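Local atomic coordinates of IMPACT family member YigZ (Escherichia coli, PDB entry 1VI7), a protein that is of uncertain function but may bind guanine ribonucleotides and hydrolyse ribonucleoside triphosphates. Residues Arg53-Ala58 against Ser73-Pro78; Glu19-Arg24 against Gly107-Gly112. All coordinates share one frame; numbering follows the deposited sequence.

Interaction 1 of 2, residues Arg53-Ala58 against Ser73-Pro78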
loop_
_atom_site.group_PDB
_atom_site.type_symbol
_atom_site.label_atom_id
_atom_site.label_comp_id
_atom_site.label_asym_id
_atom_site.label_seq_id
_atom_site.Cartn_x
_atom_site.Cartn_y
_atom_site.Cartn_z
ATOM N N ARG A 53 21.888 -15.942 1.479
ATOM C CA ARG A 53 22.145 -15.751 2.879
ATOM C C ARG A 53 21.242 -14.759 3.577
ATOM O O ARG A 53 20.960 -14.920 4.783
ATOM C CB ARG A 53 23.624 -15.370 3.065
ATOM C CG ARG A 53 24.199 -15.902 4.364
ATOM C CD ARG A 53 25.610 -15.429 4.557
ATOM N NE ARG A 53 25.738 -13.967 4.435
ATOM C CZ ARG A 53 26.960 -13.411 4.385
ATOM N NH1 ARG A 53 28.042 -14.196 4.444
ATOM N NH2 ARG A 53 27.071 -12.102 4.280
ATOM N N HIS A 54 20.901 -13.655 2.908
ATOM C CA HIS A 54 20.092 -12.613 3.501
ATOM C C HIS A 54 18.949 -12.155 2.611
ATOM O O HIS A 54 18.968 -12.358 1.386
ATOM C CB HIS A 54 20.943 -11.389 3.896
ATOM C CG HIS A 54 22.123 -11.717 4.757
ATOM N ND1 HIS A 54 22.019 -12.045 6.090
ATOM C CD2 HIS A 54 23.432 -11.854 4.445
ATOM C CE1 HIS A 54 23.210 -12.357 6.556
ATOM N NE2 HIS A 54 24.096 -12.252 5.578
ATOM N N HIS A 55 17.870 -11.684 3.244
ATOM C CA HIS A 55 16.678 -11.181 2.598
ATOM C C HIS A 55 16.103 -9.969 3.350
ATOM O O HIS A 55 15.054 -10.027 3.984
ATOM C CB HIS A 55 15.608 -12.253 2.427
ATOM C CG HIS A 55 16.042 -13.523 1.764
ATOM N ND1 HIS A 55 16.710 -14.517 2.469
ATOM C CD2 HIS A 55 16.025 -13.945 0.481
ATOM C CE1 HIS A 55 17.044 -15.500 1.653
ATOM N NE2 HIS A 55 16.639 -15.183 0.442
ATOM N N CYS A 56 16.776 -8.844 3.269
ATOM C CA CYS A 56 16.429 -7.587 3.911
ATOM C C CYS A 56 15.200 -6.919 3.326
ATOM O O CYS A 56 14.891 -7.013 2.134
ATOM C CB CYS A 56 17.662 -6.683 3.892
ATOM S SG CYS A 56 19.241 -7.602 4.032
ATOM N N VAL A 57 14.382 -6.276 4.159
ATOM C CA VAL A 57 13.086 -5.757 3.780
ATOM C C VAL A 57 12.884 -4.299 4.177
ATOM O O VAL A 57 13.423 -3.904 5.206
ATOM C CB VAL A 57 11.983 -6.541 4.572
ATOM C CG1 VAL A 57 10.581 -6.195 4.112
ATOM C CG2 VAL A 57 12.234 -8.039 4.541
ATOM N N ALA A 58 11.812 -3.683 3.712
ATOM C CA ALA A 58 11.455 -2.301 4.046
ATOM C C ALA A 58 10.146 -1.961 3.326
ATOM O O ALA A 58 9.971 -2.531 2.224
ATOM C CB ALA A 58 12.537 -1.362 3.527
ATOM N N SER A 73 13.887 -4.451 8.083
ATOM C CA SER A 73 14.534 -5.574 8.748
ATOM C C SER A 73 15.888 -5.910 8.159
ATOM O O SER A 73 16.030 -5.987 6.934
ATOM C CB SER A 73 13.640 -6.811 8.768
ATOM O OG SER A 73 14.346 -7.929 9.337
ATOM N N ASP A 74 16.864 -6.228 9.015
ATOM C CA ASP A 74 18.188 -6.554 8.508
ATOM C C ASP A 74 18.358 -8.030 8.166
ATOM O O ASP A 74 19.235 -8.351 7.365
ATOM C CB ASP A 74 19.312 -6.184 9.444
ATOM C CG ASP A 74 19.536 -4.740 9.749
ATOM O OD1 ASP A 74 19.082 -3.779 9.085
ATOM O OD2 ASP A 74 20.252 -4.488 10.769
ATOM N N ASP A 75 17.667 -8.900 8.880
ATOM C CA ASP A 75 17.806 -10.340 8.655
ATOM C C ASP A 75 19.274 -10.739 8.664
ATOM O O ASP A 75 19.849 -11.157 7.651
ATOM C CB ASP A 75 17.057 -10.761 7.411
ATOM C CG ASP A 75 17.335 -12.146 6.893
ATOM O OD1 ASP A 75 16.940 -13.129 7.556
ATOM O OD2 ASP A 75 17.986 -12.234 5.829
ATOM N N GLY A 76 19.922 -10.486 9.819
ATOM C CA GLY A 76 21.292 -10.914 9.986
ATOM C C GLY A 76 22.373 -9.989 9.520
ATOM O O GLY A 76 23.551 -10.237 9.874
ATOM N N GLU A 77 22.059 -8.965 8.726
ATOM C CA GLU A 77 23.107 -7.997 8.327
ATOM C C GLU A 77 23.270 -7.018 9.495
ATOM O O GLU A 77 22.317 -6.777 10.257
ATOM C CB GLU A 77 22.768 -7.325 7.031
ATOM C CG GLU A 77 22.932 -8.034 5.722
ATOM C CD GLU A 77 24.326 -8.484 5.362
ATOM O OE1 GLU A 77 24.634 -8.624 4.159
ATOM O OE2 GLU A 77 25.120 -8.749 6.300
ATOM N N PRO A 78 24.455 -6.484 9.699
ATOM C CA PRO A 78 24.737 -5.588 10.805
ATOM C C PRO A 78 23.702 -4.517 11.000
ATOM O O PRO A 78 23.421 -3.730 10.094
ATOM C CB PRO A 78 26.103 -5.038 10.515
ATOM C CG PRO A 78 26.542 -5.561 9.203
ATOM C CD PRO A 78 25.656 -6.723 8.858
#
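At the edge of the five-stranded antiparallel sheet, Val57 and Ser73 form a hydrogen-bonded antiparallel pair, and beyond it the type I' turn from Asp74 to Glu77 folds against His54 and His55. Val57 N donates to Ser73 O (3.2 Å), while Ser73 N returns a bond to Val57 O (3.0 Å). Past this pair a side chain takes over: Asp75 CG lies anti to its own N (chi1 168°), which brings Asp75 OD2 into a hydrogen bond with His55 N (2.6 Å), met on the anti side and 33° out of the carboxylate plane. Asp75 O, somewhat out of the imidazole plane, accepts a hydrogen bond from His54 ND1 (2.8 Å). Asp75 thus holds the His54 ring by its main chain and the His55 backbone by its carboxylate. The Glu77 side chain stacks on one face of the His54 ring, its carboxylate plane 18° from the ring plane and Glu77 CG 4.0 Å from the ring centroid in a CH-pi contact. Glu77 OE1 finds polar partners outside the contact, Arg104 (salt bridge) and Tyr120 (hydrogen bond). Arg53 and His54 form a classic beta bulge opposite Arg104 of strand 98-105, while Tyr120 of helix 113-128 packs on His54 and Cys56, and helix 84-93 meets Cys56 through Met86.

Interaction 2 of 2, residues Glu19-Arg24 against Gly107-Gly112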
loop_
_atom_site.group_PDB
_atom_site.type_symbol
_atom_site.label_atom_id
_atom_site.label_comp_id
_atom_site.label_asym_id
_atom_site.label_seq_id
_atom_site.Cartn_x
_atom_site.Cartn_y
_atom_site.Cartn_z
ATOM N N GLU A 19 26.096 -6.869 -8.994
ATOM C CA GLU A 19 27.283 -7.606 -8.566
ATOM C C GLU A 19 28.305 -6.755 -7.819
ATOM O O GLU A 19 28.948 -5.852 -8.344
ATOM C CB GLU A 19 27.883 -8.310 -9.773
ATOM C CG GLU A 19 29.372 -8.359 -9.919
ATOM C CD GLU A 19 30.026 -9.595 -9.315
ATOM O OE1 GLU A 19 29.305 -10.424 -8.710
ATOM O OE2 GLU A 19 31.268 -9.714 -9.454
ATOM N N ILE A 20 28.449 -7.012 -6.515
ATOM C CA ILE A 20 29.356 -6.308 -5.632
ATOM C C ILE A 20 30.319 -7.285 -4.956
ATOM O O ILE A 20 29.963 -8.145 -4.155
ATOM C CB ILE A 20 28.599 -5.523 -4.540
ATOM C CG1 ILE A 20 27.642 -4.502 -5.154
ATOM C CG2 ILE A 20 29.582 -4.840 -3.608
ATOM C CD1 ILE A 20 26.985 -3.575 -4.156
ATOM N N LYS A 21 31.599 -7.155 -5.275
ATOM C CA LYS A 21 32.636 -8.039 -4.762
ATOM C C LYS A 21 32.222 -9.493 -4.851
ATOM O O LYS A 21 31.871 -10.124 -3.855
ATOM C CB LYS A 21 33.080 -7.623 -3.368
ATOM C CG LYS A 21 33.253 -6.113 -3.226
ATOM C CD LYS A 21 34.557 -5.663 -2.647
ATOM C CE LYS A 21 34.416 -4.951 -1.314
ATOM N NZ LYS A 21 35.738 -4.767 -0.634
ATOM N N LYS A 22 31.938 -9.973 -6.066
ATOM C CA LYS A 22 31.564 -11.359 -6.280
ATOM C C LYS A 22 30.363 -11.826 -5.502
ATOM O O LYS A 22 30.147 -13.040 -5.388
ATOM C CB LYS A 22 32.776 -12.234 -5.962
ATOM C CG LYS A 22 33.890 -12.114 -7.002
ATOM C CD LYS A 22 34.833 -13.318 -6.882
ATOM C CE LYS A 22 36.292 -12.848 -6.886
ATOM N NZ LYS A 22 37.168 -13.874 -7.527
ATOM N N SER A 23 29.514 -10.961 -4.995
ATOM C CA SER A 23 28.323 -11.326 -4.246
ATOM C C SER A 23 27.073 -11.021 -5.040
ATOM O O SER A 23 27.160 -10.283 -6.033
ATOM C CB SER A 23 28.329 -10.530 -2.931
ATOM O OG SER A 23 29.593 -10.688 -2.283
ATOM N N ARG A 24 25.877 -11.428 -4.624
ATOM C CA ARG A 24 24.733 -11.175 -5.524
ATOM C C ARG A 24 23.525 -10.586 -4.852
ATOM O O ARG A 24 22.754 -11.245 -4.153
ATOM C CB ARG A 24 24.438 -12.455 -6.278
ATOM C CG ARG A 24 23.217 -12.552 -7.133
ATOM C CD ARG A 24 23.221 -11.806 -8.414
ATOM N NE ARG A 24 24.371 -11.875 -9.259
ATOM C CZ ARG A 24 25.496 -11.182 -9.204
ATOM N NH1 ARG A 24 25.702 -10.268 -8.260
ATOM N NH2 ARG A 24 26.461 -11.386 -10.100
ATOM N N GLY A 107 29.323 -13.762 -1.679
ATOM C CA GLY A 107 30.283 -14.160 -2.665
ATOM C C GLY A 107 31.630 -14.606 -2.209
ATOM O O GLY A 107 32.498 -14.840 -3.079
ATOM N N GLY A 108 31.889 -14.712 -0.912
ATOM C CA GLY A 108 33.221 -15.130 -0.465
ATOM C C GLY A 108 34.057 -13.941 -0.017
ATOM O O GLY A 108 35.022 -14.113 0.744
ATOM N N ILE A 109 33.666 -12.729 -0.411
ATOM C CA ILE A 109 34.395 -11.555 0.081
ATOM C C ILE A 109 33.432 -10.584 0.736
ATOM O O ILE A 109 32.320 -10.364 0.260
ATOM C CB ILE A 109 35.382 -10.948 -0.878
ATOM C CG1 ILE A 109 35.995 -9.656 -0.356
ATOM C CG2 ILE A 109 34.889 -10.797 -2.299
ATOM C CD1 ILE A 109 35.228 -8.394 -0.613
ATOM N N LEU A 110 33.753 -10.224 1.967
ATOM C CA LEU A 110 32.935 -9.379 2.797
ATOM C C LEU A 110 33.326 -7.919 2.638
ATOM O O LEU A 110 34.505 -7.612 2.461
ATOM C CB LEU A 110 33.068 -9.781 4.270
ATOM C CG LEU A 110 34.363 -9.383 4.972
ATOM C CD1 LEU A 110 34.329 -9.854 6.414
ATOM C CD2 LEU A 110 35.584 -9.920 4.232
ATOM N N LEU A 111 32.323 -7.046 2.739
ATOM C CA LEU A 111 32.582 -5.610 2.593
ATOM C C LEU A 111 32.110 -4.829 3.814
ATOM O O LEU A 111 31.209 -5.281 4.510
ATOM C CB LEU A 111 32.007 -5.063 1.303
ATOM C CG LEU A 111 30.671 -5.570 0.786
ATOM C CD1 LEU A 111 30.082 -4.579 -0.215
ATOM C CD2 LEU A 111 30.811 -6.929 0.106
ATOM N N GLY A 112 32.746 -3.692 4.071
ATOM C CA GLY A 112 32.513 -2.813 5.159
ATOM C C GLY A 112 31.105 -2.405 5.481
ATOM O O GLY A 112 30.121 -2.840 4.886
#
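Lys21 passes obliquely over Ile109 and reaches Leu111, carrying its aliphatic chain from the tip of one loop over the side chains of the other. Lys21 CB starts 3.6 Å from Ile109 CD1, with Ile109 CG2 slightly farther off. CG keeps to the same methyl at a longer distance, and Lys21 CD comes within 3.5 Å of Ile109 CD1. The chain is bent at chi2 (-129°) and chi3 (-116°), and it stays beside Ile109 while Lys21 CE arrives 3.6 Å from Leu111 CB. At the tip, Lys21 NZ is still nearest to Ile109 CD1 (3.7 Å), and the methylenes carry the contact. Ile109 has CG1 anti to its backbone N (chi1 174°), directed at the lysine, and CD1 is the methyl that meets most of the chain, while its CG2 sits against Lys21 O. Leu111 also turns CD1 onto Ile20 CG2, the two side chains crossing at about a right angle.

Polar contact is slight. Ser23 OG donates to Lys21 O (2.8 Å) from above the carbonyl plane and accepts a weak bond from Gly107 N (3.1 Å), linking the two loops through one hydroxyl. Gly107 CA lies against Lys22 O in a CA-H...O contact. The arrangement is that of a beta hairpin, its type I' turn running from Ile20 to Ser23, packed against a strand-to-helix connection that ends with Gly112 as the N-cap of helix 113-128.

From the N terminus, after strand 7-10, the chain makes the hairpin of strands 14-20 and 23-31, whose turn supplies the first half of interaction 2. It then passes through helix 34-48 to 53-58 and, after strands 57-60 and 71-73, closes the short loop of interaction 1. Helix 84-93 and strand 98-105 follow before 107-112 returns to the hairpin, closing the long loop of interaction 2, so interaction 1 is nested inside it. Their centres lie about 15 Å apart and the nearest atoms about 6 Å, without touching. Both reach the same sheet: interaction 1 ties strand 57-60 to edge strand 71-73, and interaction 2 brings the hairpin to the lead-in of helix 113-128.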